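Long-range contacts in lipoprotein (Streptococcus pneumoniae serotype 4, PDB 6JF1), which binds L-methionine as the substrate-binding lipoprotein of an ABC importer and probably hands it to the membrane transporter: residues D78-Q83 with I232-K237; T105-I110 with L271-W276. One frame throughout, in Å; residues are numbered along the deposited sequence.

Overall arrangement
Contacts 1 and 2 belong to one mixed beta sheet. In its order, strand 79-84 lies next to 231-235, then 100-107, then the edge strand 273-274. Contact 1 is the pairing of the first two and contact 2 that of the last two. Their centres are 16 Å apart, yet they touch where Ile233 CD1 packs on Thr105 CG2 at 3.5 Å. Their segments alternate along the chain. Both contacts reach the methionine pocket: contact 1 brings Phe82 and Gln83, with Gln83 CA 3.6 Å from methionine CE, and contact 2 brings Tyr106, whose side chain is about 3 Å from the ligand at nearest atoms.

Contact 1 (D78-Q83 with I232-K237); sequences DLNAFQ and IIVAKK. With MET (methionine), chain B.
Val234 packs its two methyl branches against two amides of the neighbouring strand. It lies alongside Asn80, both side chains pointing the same way, and its CG1 is 3.7 Å from Asn80 ND2. Val234 CG2 meets Gln83 NE2 at 3.5 Å, the side chains crossing at about a right angle. Gln83 CG sits between backbone N and carbonyl carbon (chi1 72°), and the extended chain beyond it brings NE2 against the valine. Asn69 binds both amides, and Thr72 also holds Asn80 ND2. Gln83 CG also touches Ile232 CG1 at 4.0 Å.

The backbones pair antiparallel. Asn80 N donates to Val234 O at 2.9 Å, and Val234 N returns a bond to Asn80 O. Nearer the pocket, Ile232 N reaches Gln83 O at 3.2 Å in a more bent hydrogen bond (N-H...O angle 135°). A water accepts from Phe82 N and may donate to Ile232 O, bridging the strands. On the other face, Ala81 CB meets Ile233 CD1 at 3.6 Å. Phe82 O lies 3.4 Å from methionine CB, and Gln83 CA touches methionine CE. The strand pair thus ends at the methionine pocket, as in periplasmic-binding-protein folds, where strand ends line the cleft.

Contact 2 (T105-I110 with L271-W276); sequences TYISPI and LDQPVW
Tyr106 and Asp272 stack flat against each other. The carboxylate plane is only 8° from the ring plane, and Asp272 OD2 lies 3.5 Å above the Tyr106 ring, over its centre. Asp272 CB adds a CH-pi contact over the face, 4.1 Å from the centroid of the Tyr106 ring. Tyr106 places CG between backbone N and carbonyl carbon (chi1 70°), which swings the ring beneath the aspartate. Two arginines, Arg35 and Arg42, form salt bridges to Asp272 OD2 and would favour its negative charge. Asn203 joins the pair from outside, bonding both Tyr106 OH and Asp272 OD1. This packed side is buried and leads to the methionine pocket, which Tyr106 lines.

The backbone makes a short antiparallel pairing. Strand 273-274 is an outermost strand of the mixed sheet of this lobe, part of a substrate-binding-protein fold, and runs beside 100-107. Ile107 N bonds Gln273 O at 2.9 Å, and Gln273 N bonds Ile107 O in return. Val275 N continues the pairing to Thr105 O. Thr105 O also meets the edge of the Trp276 ring, 3.2 Å from Trp276 CE3. Past the other end, Ser108 OG donates to Leu271 O at 2.7 Å, from above the carbonyl plane.

The opposite face is looser. Ile107 CG2 touches Val275 CG1 at 3.9 Å, the side chains crossing at about a right angle. Gln273 is exposed, and its extended chain runs alongside Ile107 CG2, with Gln273 CB at 3.9 Å and Gln273 CD at 4.0 Å.

Contact 1 (D78-Q83 with I232-K237)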
# COMPACT_ATOMS: atom_id res chain seq x y z
N ASP A 78 10.92 10.32 11.91
CA ASP A 78 12.01 10.64 10.99
C ASP A 78 11.71 10.18 9.55
O ASP A 78 12.13 10.86 8.65
CB ASP A 78 13.35 10.06 11.47
CG ASP A 78 13.66 10.52 12.90
OD1 ASP A 78 13.80 11.76 13.10
OD2 ASP A 78 13.78 9.64 13.79
N LEU A 79 11.14 8.98 9.38
CA LEU A 79 10.92 8.35 8.07
C LEU A 79 9.51 7.78 8.07
O LEU A 79 8.93 7.54 9.17
CB LEU A 79 11.89 7.17 7.86
CG LEU A 79 13.37 7.53 7.89
CD1 LEU A 79 14.25 6.29 7.81
CD2 LEU A 79 13.69 8.50 6.75
N ASN A 80 9.00 7.56 6.87
CA ASN A 80 7.82 6.72 6.75
C ASN A 80 8.08 5.66 5.68
O ASN A 80 8.89 5.86 4.72
CB ASN A 80 6.53 7.55 6.62
CG ASN A 80 6.32 8.20 5.26
OD1 ASN A 80 6.32 7.52 4.23
ND2 ASN A 80 6.11 9.51 5.25
N ALA A 81 7.37 4.54 5.84
CA ALA A 81 7.51 3.49 4.89
C ALA A 81 6.15 2.83 4.71
O ALA A 81 5.80 1.92 5.49
CB ALA A 81 8.58 2.53 5.39
N PHE A 82 5.36 3.27 3.71
CA PHE A 82 4.01 2.75 3.60
C PHE A 82 3.40 3.05 2.22
O PHE A 82 2.37 2.50 1.93
CB PHE A 82 3.09 3.36 4.66
CG PHE A 82 2.60 4.76 4.34
CD1 PHE A 82 3.44 5.85 4.46
CD2 PHE A 82 1.29 4.97 3.90
CE1 PHE A 82 2.99 7.13 4.13
CE2 PHE A 82 0.83 6.24 3.58
CZ PHE A 82 1.69 7.33 3.68
N GLN A 83 3.97 3.93 1.38
CA GLN A 83 3.20 4.40 0.23
C GLN A 83 4.01 4.16 -1.04
O GLN A 83 5.22 3.86 -0.97
CB GLN A 83 2.92 5.90 0.33
CG GLN A 83 4.19 6.74 0.11
CD GLN A 83 4.06 8.10 0.75
OE1 GLN A 83 3.18 8.89 0.40
NE2 GLN A 83 4.94 8.39 1.70
N ILE A 232 8.28 3.17 -1.32
CA ILE A 232 9.39 4.06 -1.06
C ILE A 232 9.55 4.29 0.45
O ILE A 232 8.57 4.15 1.27
CB ILE A 232 9.19 5.41 -1.81
CG1 ILE A 232 7.80 6.03 -1.54
CG2 ILE A 232 9.43 5.26 -3.32
CD1 ILE A 232 7.59 7.44 -2.15
N ILE A 233 10.77 4.72 0.81
CA ILE A 233 11.04 5.29 2.11
C ILE A 233 11.05 6.80 1.90
O ILE A 233 11.66 7.31 0.93
CB ILE A 233 12.41 4.85 2.67
CG1 ILE A 233 12.64 3.33 2.63
CG2 ILE A 233 12.57 5.40 4.09
CD1 ILE A 233 11.66 2.57 3.44
N VAL A 234 10.46 7.52 2.85
CA VAL A 234 10.22 8.94 2.66
C VAL A 234 10.68 9.72 3.90
O VAL A 234 10.45 9.29 5.02
CB VAL A 234 8.72 9.17 2.36
CG1 VAL A 234 8.32 10.63 2.49
CG2 VAL A 234 8.33 8.66 0.99
N ALA A 235 11.26 10.91 3.66
CA ALA A 235 11.66 11.83 4.70
C ALA A 235 11.24 13.26 4.32
O ALA A 235 10.87 13.51 3.18
CB ALA A 235 13.18 11.76 4.92
N LYS A 236 11.39 14.20 5.25
CA LYS A 236 11.34 15.63 4.88
C LYS A 236 12.53 16.00 3.99
O LYS A 236 13.64 15.51 4.17
CB LYS A 236 11.40 16.52 6.12
CG LYS A 236 10.16 16.43 7.00
CD LYS A 236 10.43 16.95 8.40
CE LYS A 236 10.74 18.42 8.49
NZ LYS A 236 10.57 18.89 9.89
N LYS A 237 12.28 16.95 3.11
CA LYS A 237 13.27 17.39 2.11
C LYS A 237 14.59 17.78 2.78
O LYS A 237 15.62 17.52 2.20
CB LYS A 237 12.71 18.53 1.24
CG LYS A 237 13.47 18.81 -0.05
CD LYS A 237 12.66 19.44 -1.16
N MET B . 1.71 -0.78 -0.10
CA MET B . 0.59 -0.09 -0.85
C MET B . 0.61 -0.60 -2.30
O MET B . -0.46 -0.85 -2.88
CB MET B . 0.78 1.43 -0.86
CG MET B . -0.50 2.19 -1.26
SD MET B . -0.22 3.99 -1.25
CE MET B . -0.40 4.36 0.50
OXT MET B . 1.72 -0.82 -2.85
O HOH W 1 12.27 13.50 8.06
O HOH W 2 6.48 5.57 2.38

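Contact 2 (T105-I110 with L271-W276)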
# COMPACT_ATOMS: atom_id res chain seq x y z
N THR A 105 11.41 0.37 -2.35
CA THR A 105 11.37 -0.83 -1.51
C THR A 105 10.85 -2.00 -2.34
O THR A 105 11.63 -2.77 -2.91
CB THR A 105 10.62 -0.59 -0.18
OG1 THR A 105 9.29 -0.17 -0.51
CG2 THR A 105 11.31 0.42 0.71
N TYR A 106 9.53 -2.08 -2.51
CA TYR A 106 8.93 -3.18 -3.15
C TYR A 106 7.75 -2.70 -4.03
O TYR A 106 7.31 -1.54 -3.95
CB TYR A 106 8.54 -4.18 -2.07
CG TYR A 106 7.39 -3.70 -1.21
CD1 TYR A 106 6.11 -3.88 -1.68
CD2 TYR A 106 7.57 -3.12 0.04
CE1 TYR A 106 5.00 -3.49 -0.94
CE2 TYR A 106 6.47 -2.72 0.79
CZ TYR A 106 5.18 -2.89 0.29
OH TYR A 106 4.03 -2.50 0.92
N ILE A 107 7.27 -3.59 -4.91
CA ILE A 107 6.01 -3.42 -5.61
C ILE A 107 5.12 -4.60 -5.23
O ILE A 107 5.62 -5.69 -4.95
CB ILE A 107 6.22 -3.30 -7.13
CG1 ILE A 107 4.96 -2.82 -7.83
CG2 ILE A 107 6.76 -4.63 -7.71
CD1 ILE A 107 5.13 -2.54 -9.33
N SER A 108 3.83 -4.32 -5.07
CA SER A 108 2.83 -5.34 -4.89
C SER A 108 1.60 -5.01 -5.77
O SER A 108 0.67 -4.34 -5.31
CB SER A 108 2.46 -5.41 -3.42
OG SER A 108 1.70 -6.57 -3.19
N PRO A 109 1.57 -5.50 -7.02
CA PRO A 109 0.48 -5.18 -7.94
C PRO A 109 -0.90 -5.44 -7.30
O PRO A 109 -1.14 -6.51 -6.70
CB PRO A 109 0.70 -6.08 -9.16
CG PRO A 109 2.19 -6.35 -9.15
CD PRO A 109 2.54 -6.41 -7.67
N ILE A 110 -1.78 -4.44 -7.35
CA ILE A 110 -3.02 -4.54 -6.56
C ILE A 110 -3.93 -5.62 -7.19
O ILE A 110 -3.86 -5.86 -8.40
CB ILE A 110 -3.72 -3.16 -6.50
CG1 ILE A 110 -4.65 -3.05 -5.29
CG2 ILE A 110 -4.42 -2.83 -7.83
CD1 ILE A 110 -5.02 -1.63 -4.96
N LEU A 271 4.02 -11.92 -1.75
CA LEU A 271 3.08 -10.77 -1.98
C LEU A 271 3.86 -9.46 -2.26
O LEU A 271 3.44 -8.67 -3.09
CB LEU A 271 2.14 -10.62 -0.78
CG LEU A 271 1.18 -9.42 -0.78
CD1 LEU A 271 0.18 -9.49 -1.94
CD2 LEU A 271 0.43 -9.37 0.55
N ASP A 272 4.99 -9.24 -1.61
CA ASP A 272 5.78 -8.03 -1.85
C ASP A 272 7.03 -8.37 -2.67
O ASP A 272 7.85 -9.25 -2.29
CB ASP A 272 6.29 -7.43 -0.55
CG ASP A 272 5.23 -6.87 0.40
OD1 ASP A 272 4.02 -7.06 0.15
OD2 ASP A 272 5.65 -6.22 1.40
N GLN A 273 7.23 -7.63 -3.75
CA GLN A 273 8.32 -7.92 -4.66
C GLN A 273 9.39 -6.82 -4.56
O GLN A 273 9.18 -5.71 -5.05
CB GLN A 273 7.77 -8.06 -6.08
CG GLN A 273 8.91 -8.16 -7.09
CD GLN A 273 8.45 -8.21 -8.52
OE1 GLN A 273 7.32 -8.57 -8.83
NE2 GLN A 273 9.36 -7.86 -9.43
N PRO A 274 10.55 -7.12 -3.97
CA PRO A 274 11.62 -6.11 -3.83
C PRO A 274 12.06 -5.58 -5.20
O PRO A 274 12.08 -6.34 -6.16
CB PRO A 274 12.80 -6.88 -3.20
CG PRO A 274 12.10 -8.01 -2.46
CD PRO A 274 11.00 -8.41 -3.42
N VAL A 275 12.39 -4.28 -5.29
CA VAL A 275 12.74 -3.68 -6.56
C VAL A 275 14.18 -3.11 -6.55
O VAL A 275 14.46 -2.30 -7.40
CB VAL A 275 11.71 -2.61 -7.01
CG1 VAL A 275 10.36 -3.22 -7.32
CG2 VAL A 275 11.55 -1.49 -6.00
N TRP A 276 15.10 -3.52 -5.69
CA TRP A 276 16.47 -2.91 -5.75
C TRP A 276 17.53 -3.93 -6.21
O TRP A 276 17.22 -5.11 -6.32
CB TRP A 276 16.86 -2.32 -4.40
CG TRP A 276 17.05 -3.33 -3.31
CD1 TRP A 276 18.19 -4.01 -2.99
CD2 TRP A 276 16.04 -3.78 -2.38
NE1 TRP A 276 17.97 -4.84 -1.92
CE2 TRP A 276 16.67 -4.71 -1.51
CE3 TRP A 276 14.68 -3.48 -2.21
CZ2 TRP A 276 15.99 -5.31 -0.46
CZ3 TRP A 276 14.02 -4.07 -1.16
CH2 TRP A 276 14.65 -4.99 -0.32